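Local coordinates for single-stranded DNA-binding protein (Thermoanaerobacter tengcongensis, PDB 4GS3), which probably binds single-stranded DNA, this chain being the N-terminal OB-fold domain of a PriB primosome protein of the single-strand binding family, at residues 18-24 and 66-71; 75-81 and 94-100. All blocks are in the same frame, centred on the assembly; numbering follows the deposited sequence.

Contact 1 of 2, residues 18-24 and 66-71; sequences GKVFTPL and LEVGTR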
loop_
_atom_site.group_PDB
_atom_site.type_symbol
_atom_site.label_atom_id
_atom_site.label_comp_id
_atom_site.label_asym_id
_atom_site.label_seq_id
_atom_site.Cartn_x
_atom_site.Cartn_y
_atom_site.Cartn_z
ATOM N N GLY A 18 2.872 -6.159 6.613
ATOM C CA GLY A 18 3.484 -5.172 7.482
ATOM C C GLY A 18 2.458 -4.210 8.047
ATOM O O GLY A 18 1.246 -4.507 8.038
ATOM N N LYS A 19 2.935 -3.094 8.565
ATOM C CA LYS A 19 2.082 -2.146 9.251
ATOM C C LYS A 19 2.045 -0.822 8.533
ATOM O O LYS A 19 3.046 -0.318 8.019
ATOM C CB LYS A 19 2.570 -1.906 10.691
ATOM C CG LYS A 19 2.246 -3.121 11.582
ATOM C CD LYS A 19 2.613 -2.981 13.003
ATOM C CE LYS A 19 2.469 -4.292 13.775
ATOM N NZ LYS A 19 2.497 -3.920 15.219
ATOM N N VAL A 20 0.868 -0.203 8.493
ATOM C CA VAL A 20 0.715 1.135 7.960
ATOM C C VAL A 20 1.593 2.051 8.781
ATOM O O VAL A 20 1.398 2.139 10.018
ATOM C CB VAL A 20 -0.767 1.570 7.975
ATOM C CG1 VAL A 20 -0.914 3.026 7.501
ATOM C CG2 VAL A 20 -1.641 0.619 7.144
ATOM N N PHE A 21 2.520 2.733 8.157
ATOM C CA PHE A 21 3.548 3.533 8.841
ATOM C C PHE A 21 3.303 5.007 8.732
ATOM O O PHE A 21 3.572 5.781 9.649
ATOM C CB PHE A 21 4.903 3.134 8.292
ATOM C CG PHE A 21 6.090 3.694 9.080
ATOM C CD1 PHE A 21 6.316 3.276 10.380
ATOM C CD2 PHE A 21 6.942 4.609 8.484
ATOM C CE1 PHE A 21 7.439 3.791 11.055
ATOM C CE2 PHE A 21 8.022 5.090 9.182
ATOM C CZ PHE A 21 8.257 4.696 10.460
ATOM N N THR A 22 2.824 5.463 7.583
ATOM C CA THR A 22 2.383 6.828 7.393
ATOM C C THR A 22 0.909 6.757 6.943
ATOM O O THR A 22 0.472 5.755 6.402
ATOM C CB THR A 22 3.225 7.568 6.358
ATOM O OG1 THR A 22 2.974 7.009 5.050
ATOM C CG2 THR A 22 4.709 7.539 6.667
ATOM N N PRO A 23 0.128 7.807 7.204
ATOM C CA PRO A 23 -1.311 7.716 6.927
ATOM C C PRO A 23 -1.628 7.740 5.426
ATOM O O PRO A 23 -0.903 8.267 4.606
ATOM C CB PRO A 23 -1.907 8.913 7.599
ATOM C CG PRO A 23 -0.774 9.855 7.699
ATOM C CD PRO A 23 0.466 9.077 7.880
ATOM N N LEU A 24 -2.800 7.235 5.117
ATOM C CA LEU A 24 -3.279 7.344 3.732
ATOM C C LEU A 24 -3.415 8.810 3.368
ATOM O O LEU A 24 -4.077 9.608 4.021
ATOM C CB LEU A 24 -4.591 6.596 3.533
ATOM C CG LEU A 24 -4.415 5.120 3.084
ATOM C CD1 LEU A 24 -3.765 4.364 4.231
ATOM C CD2 LEU A 24 -5.754 4.580 2.646
ATOM N N LEU A 66 -7.670 1.780 7.584
ATOM C CA LEU A 66 -6.223 1.750 7.475
ATOM C C LEU A 66 -5.521 2.881 8.249
ATOM O O LEU A 66 -4.606 3.526 7.710
ATOM C CB LEU A 66 -5.885 1.758 5.977
ATOM C CG LEU A 66 -6.481 0.572 5.200
ATOM C CD1 LEU A 66 -6.138 0.781 3.711
ATOM C CD2 LEU A 66 -5.996 -0.760 5.726
ATOM N N GLU A 67 -5.821 3.046 9.517
ATOM C CA GLU A 67 -5.100 3.986 10.356
ATOM C C GLU A 67 -3.638 3.519 10.555
ATOM O O GLU A 67 -3.312 2.327 10.464
ATOM C CB GLU A 67 -5.743 4.226 11.695
ATOM C CG GLU A 67 -6.618 5.515 11.768
ATOM C CD GLU A 67 -6.957 6.004 13.155
ATOM O OE1 GLU A 67 -7.763 6.927 13.444
ATOM O OE2 GLU A 67 -6.350 5.400 14.098
ATOM N N VAL A 68 -2.765 4.434 10.847
ATOM C CA VAL A 68 -1.375 4.125 11.220
ATOM C C VAL A 68 -1.350 3.071 12.291
ATOM O O VAL A 68 -2.145 3.185 13.250
ATOM C CB VAL A 68 -0.599 5.376 11.608
ATOM C CG1 VAL A 68 0.733 4.981 12.209
ATOM C CG2 VAL A 68 -0.458 6.248 10.378
ATOM N N GLY A 69 -0.530 2.019 12.118
ATOM C CA GLY A 69 -0.412 0.922 13.001
ATOM C C GLY A 69 -1.211 -0.304 12.592
ATOM O O GLY A 69 -0.981 -1.356 13.117
ATOM N N THR A 70 -2.126 -0.134 11.640
ATOM C CA THR A 70 -2.910 -1.283 11.153
ATOM C C THR A 70 -1.985 -2.268 10.454
ATOM O O THR A 70 -1.146 -1.858 9.643
ATOM C CB THR A 70 -3.984 -0.788 10.148
ATOM O OG1 THR A 70 -4.825 0.157 10.777
ATOM C CG2 THR A 70 -4.837 -1.907 9.584
ATOM N N ARG A 71 -2.156 -3.558 10.724
ATOM C CA ARG A 71 -1.363 -4.598 10.074
ATOM C C ARG A 71 -2.171 -5.145 8.903
ATOM O O ARG A 71 -3.352 -5.416 9.039
ATOM C CB ARG A 71 -1.049 -5.698 11.071
ATOM C CG ARG A 71 -0.004 -6.640 10.561
ATOM C CD ARG A 71 0.251 -7.675 11.615
ATOM N NE ARG A 71 1.342 -8.535 11.250
ATOM C CZ ARG A 71 1.434 -9.821 11.581
ATOM N NH1 ARG A 71 0.493 -10.486 12.231
ATOM N NH2 ARG A 71 2.525 -10.455 11.224
HETATM O O HOH W 1 0.763 -1.636 15.473
HETATM O O HOH W 2 -4.348 6.261 7.288
#

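Contact 2 of 2, residues 75-81 and 94-100; sequences EGQLRSY and ILTVFAR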
loop_
_atom_site.group_PDB
_atom_site.type_symbol
_atom_site.label_atom_id
_atom_site.label_comp_id
_atom_site.label_asym_id
_atom_site.label_seq_id
_atom_site.Cartn_x
_atom_site.Cartn_y
_atom_site.Cartn_z
ATOM N N GLU A 75 -1.301 -7.639 -1.737
ATOM C CA GLU A 75 -0.818 -8.131 -2.995
ATOM C C GLU A 75 -0.966 -7.011 -4.008
ATOM O O GLU A 75 -2.014 -6.374 -4.077
ATOM C CB GLU A 75 -1.525 -9.378 -3.539
ATOM C CG GLU A 75 -0.725 -10.023 -4.706
ATOM C CD GLU A 75 -0.813 -9.444 -6.083
ATOM O OE1 GLU A 75 0.129 -9.562 -6.901
ATOM O OE2 GLU A 75 -1.847 -8.773 -6.379
ATOM N N GLY A 76 0.026 -6.810 -4.866
ATOM C CA GLY A 76 -0.087 -5.822 -5.897
ATOM C C GLY A 76 1.015 -5.907 -6.932
ATOM O O GLY A 76 1.739 -6.858 -6.996
ATOM N N GLN A 77 1.051 -4.885 -7.739
ATOM C CA GLN A 77 1.913 -4.781 -8.899
ATOM C C GLN A 77 2.948 -3.709 -8.628
ATOM O O GLN A 77 2.561 -2.601 -8.200
ATOM C CB GLN A 77 1.079 -4.372 -10.112
ATOM C CG GLN A 77 1.741 -4.386 -11.463
ATOM C CD GLN A 77 0.770 -4.031 -12.583
ATOM O OE1 GLN A 77 0.025 -3.062 -12.453
ATOM N NE2 GLN A 77 0.718 -4.830 -13.598
ATOM N N LEU A 78 4.224 -3.929 -8.892
ATOM C CA LEU A 78 5.221 -2.881 -8.719
ATOM C C LEU A 78 5.186 -2.016 -9.979
ATOM O O LEU A 78 5.477 -2.500 -11.070
ATOM C CB LEU A 78 6.616 -3.451 -8.499
ATOM C CG LEU A 78 7.707 -2.492 -8.118
ATOM C CD1 LEU A 78 7.394 -1.769 -6.802
ATOM C CD2 LEU A 78 9.062 -3.202 -8.002
ATOM N N ARG A 79 4.826 -0.747 -9.806
ATOM C CA ARG A 79 4.656 0.175 -10.913
ATOM C C ARG A 79 5.642 1.318 -10.846
ATOM O O ARG A 79 5.952 1.839 -9.776
ATOM C CB ARG A 79 3.237 0.774 -10.932
ATOM C CG ARG A 79 2.164 -0.200 -11.267
ATOM C CD ARG A 79 0.816 0.506 -11.488
ATOM N NE ARG A 79 -0.212 -0.433 -11.853
ATOM C CZ ARG A 79 -1.434 -0.054 -12.267
ATOM N NH1 ARG A 79 -1.716 1.234 -12.386
ATOM N NH2 ARG A 79 -2.300 -1.005 -12.552
ATOM N N SER A 80 6.086 1.738 -12.032
ATOM C CA SER A 80 6.689 3.040 -12.195
ATOM C C SER A 80 5.646 3.924 -12.880
ATOM O O SER A 80 4.869 3.466 -13.725
ATOM C CB SER A 80 7.979 2.949 -13.004
ATOM O OG SER A 80 7.794 2.423 -14.305
ATOM N N TYR A 81 5.678 5.214 -12.491
ATOM C CA TYR A 81 4.794 6.142 -13.197
ATOM C C TYR A 81 5.377 7.539 -13.090
ATOM O O TYR A 81 6.098 7.871 -12.192
ATOM C CB TYR A 81 3.338 6.071 -12.709
ATOM C CG TYR A 81 3.126 6.637 -11.335
ATOM C CD1 TYR A 81 3.500 5.990 -10.158
ATOM C CD2 TYR A 81 2.558 7.878 -11.201
ATOM C CE1 TYR A 81 3.291 6.575 -8.915
ATOM C CE2 TYR A 81 2.337 8.462 -9.971
ATOM C CZ TYR A 81 2.719 7.809 -8.816
ATOM O OH TYR A 81 2.464 8.412 -7.641
ATOM N N ILE A 94 8.023 7.966 -10.061
ATOM C CA ILE A 94 7.739 7.410 -8.736
ATOM C C ILE A 94 7.520 5.918 -8.901
ATOM O O ILE A 94 6.911 5.458 -9.861
ATOM C CB ILE A 94 6.561 8.134 -8.076
ATOM C CG1 ILE A 94 6.840 9.641 -7.952
ATOM C CG2 ILE A 94 6.173 7.498 -6.765
ATOM C CD1 ILE A 94 7.885 10.016 -6.978
ATOM N N LEU A 95 7.967 5.164 -7.901
ATOM C CA LEU A 95 7.659 3.747 -7.783
ATOM C C LEU A 95 6.618 3.561 -6.717
ATOM O O LEU A 95 6.627 4.225 -5.651
ATOM C CB LEU A 95 8.916 2.980 -7.345
ATOM C CG LEU A 95 9.972 2.924 -8.427
ATOM C CD1 LEU A 95 11.300 2.502 -7.871
ATOM C CD2 LEU A 95 9.564 1.955 -9.517
ATOM N N THR A 96 5.714 2.612 -6.946
ATOM C CA THR A 96 4.733 2.256 -5.940
ATOM C C THR A 96 4.321 0.824 -6.094
ATOM O O THR A 96 4.343 0.285 -7.221
ATOM C CB THR A 96 3.521 3.239 -6.013
ATOM O OG1 THR A 96 2.825 3.089 -4.762
ATOM C CG2 THR A 96 2.623 2.959 -7.204
ATOM N N VAL A 97 3.866 0.223 -5.011
ATOM C CA VAL A 97 3.174 -1.051 -5.052
ATOM C C VAL A 97 1.709 -0.691 -5.206
ATOM O O VAL A 97 1.077 -0.195 -4.261
ATOM C CB VAL A 97 3.450 -1.887 -3.823
ATOM C CG1 VAL A 97 2.637 -3.201 -3.926
ATOM C CG2 VAL A 97 4.926 -2.165 -3.629
ATOM N N PHE A 98 1.154 -0.951 -6.375
ATOM C CA PHE A 98 -0.223 -0.658 -6.689
ATOM C C PHE A 98 -1.047 -1.844 -6.230
ATOM O O PHE A 98 -0.975 -2.937 -6.784
ATOM C CB PHE A 98 -0.375 -0.405 -8.186
ATOM C CG PHE A 98 -1.707 0.151 -8.581
ATOM C CD1 PHE A 98 -1.947 1.514 -8.515
ATOM C CD2 PHE A 98 -2.691 -0.663 -9.038
ATOM C CE1 PHE A 98 -3.141 2.048 -8.909
ATOM C CE2 PHE A 98 -3.926 -0.145 -9.431
ATOM C CZ PHE A 98 -4.149 1.219 -9.352
ATOM N N ALA A 99 -1.853 -1.636 -5.165
ATOM C CA ALA A 99 -2.519 -2.723 -4.515
ATOM C C ALA A 99 -3.638 -3.281 -5.389
ATOM O O ALA A 99 -4.404 -2.557 -5.979
ATOM C CB ALA A 99 -3.086 -2.256 -3.164
ATOM N N ARG A 100 -3.688 -4.608 -5.408
ATOM C CA ARG A 100 -4.808 -5.342 -5.994
ATOM C C ARG A 100 -5.656 -5.980 -4.910
ATOM O O ARG A 100 -6.864 -6.199 -5.153
ATOM C CB ARG A 100 -4.267 -6.401 -6.974
ATOM C CG ARG A 100 -3.764 -5.689 -8.196
ATOM C CD ARG A 100 -3.423 -6.737 -9.236
ATOM N NE ARG A 100 -2.121 -7.437 -8.941
ATOM C CZ ARG A 100 -1.110 -7.599 -9.790
ATOM N NH1 ARG A 100 -0.022 -8.252 -9.432
ATOM N NH2 ARG A 100 -1.157 -7.132 -11.031
#

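Contact 1 of 2, residues 18-24 and 66-71
Two backbone hydrogen bonds, both made by Val20, fasten the end of one OB-fold strand to the loop that leads into another. Val20 N donates to Thr70 O at 2.8 Å, and Gly69 N donates to Val20 O at 2.9 Å, each close to linear. Next to them Lys19 and Arg71 form an antiparallel non-hydrogen-bonded pair, and here CA-H...O contacts fill in: Arg71 CA to Gly18 O and Lys19 CA to Thr70 O, both 3.3 Å. The antiparallel pairing of strands 14-20 and 71-82 in the barrel therefore runs on into a beta turn. That turn, Glu67 to Thr70, is type II, with Gly69 at its third position, where a positive phi of 98° would press any side chain against the preceding carbonyl. Glu67 O accepts from both Thr70 N (3.0 Å) and Thr70 OG1 (2.7 Å), which closes the turn. Further out, Lys19 NZ reaches Gly69 O through a water, while its salt bridge goes to Glu107; Arg71 NH1 is hydrogen-bonded to Pro106 O. The packing divides in two. Val68 lies along the surface, its CG2 4.3 Å from Val20 CG1 and 3.9 Å from Pro23 CD. Deeper down, Leu24 CD1 meets Leu66 CB at 3.8 Å, and both leucines also touch Phe61, a small apolar cluster that the side chains of strands 33-43 and 93-105 extend. Where the two segments diverge, a second water bridges the gap, 2.8 Å from Leu24 N and 2.8 Å from Leu66 O.

Contact 2 of 2, residues 75-81 and 94-100
Arg79 lays its guanidinium flat on the ring of Phe98, the planes only 7° apart, with CZ 3.7 Å from the centre of the Phe98 ring: a stacked cation-pi pair. The arginine is held in place from its own strand, since Arg79 NE donates to Gln77 OE1 at 2.7 Å, and a weak bond of 3.1 Å joins Arg79 NH2 to Gln77 OE1. Gln77, Arg79 and Phe98 share one face of the sheet with Thr96, Tyr81 and Ile94, where Tyr81 CE1 rests 3.7 Å from Ile94 CG2. Beneath these side chains, strands 71-82 and 93-105 form a beta hairpin of the OB-fold, the hairpin whose connecting loop takes part in DNA binding in many related single-strand binding proteins. Its hydrogen-bonded pairs are Gln77 with Phe98, Arg79 with Thr96 and Tyr81 with Ile94, each joined by two N-H...O bonds. On the other face Leu78 CD1 meets Val97 CG2 at 4.0 Å, and Ser80 CB lies 4.0 Å from Leu95 CD2. Opposite Ala99, Gly76 leaves room for the neighbouring strand: a CB there would clash with Phe98 O, to which Gly76 CA already comes within 3.1 Å. Strands 75-81 and 94-99 run antiparallel, their axes 149° apart in direction, and the chain turns a corner at Arg100. There Arg100 N donates to Glu75 O (2.8 Å), and the side chains form a two-pronged salt bridge, Arg100 NH1 to Glu75 OE1 and Arg100 NE to Glu75 OE2, both 2.9 Å; Glu75 OE1 is also hydrogen-bonded to Thr13, and Arg100 NH1 donates to Asn12 O.

The two contacts lie on opposite sides of the chain's centre, about 17 Å apart between their own centres. Contact 1 joins strand 14-20 to the turn leading into strand 71-82 and ends on that strand's first residue, whereas contact 2 pairs the strand itself with 93-105. Both are partly buried, contact 1 with more exposed residues (5 of 13) than contact 2 (3 of 14). Contact 2 is regular strand pairing over a larger buried area, 792 Å² against 502 Å², and adds direct charged and aromatic chemistry between side chains. In contact 1, where a strand gives way to loop, only two direct hydrogen bonds cross, waters bridge the wider gaps, and side-chain contact is largely apolar.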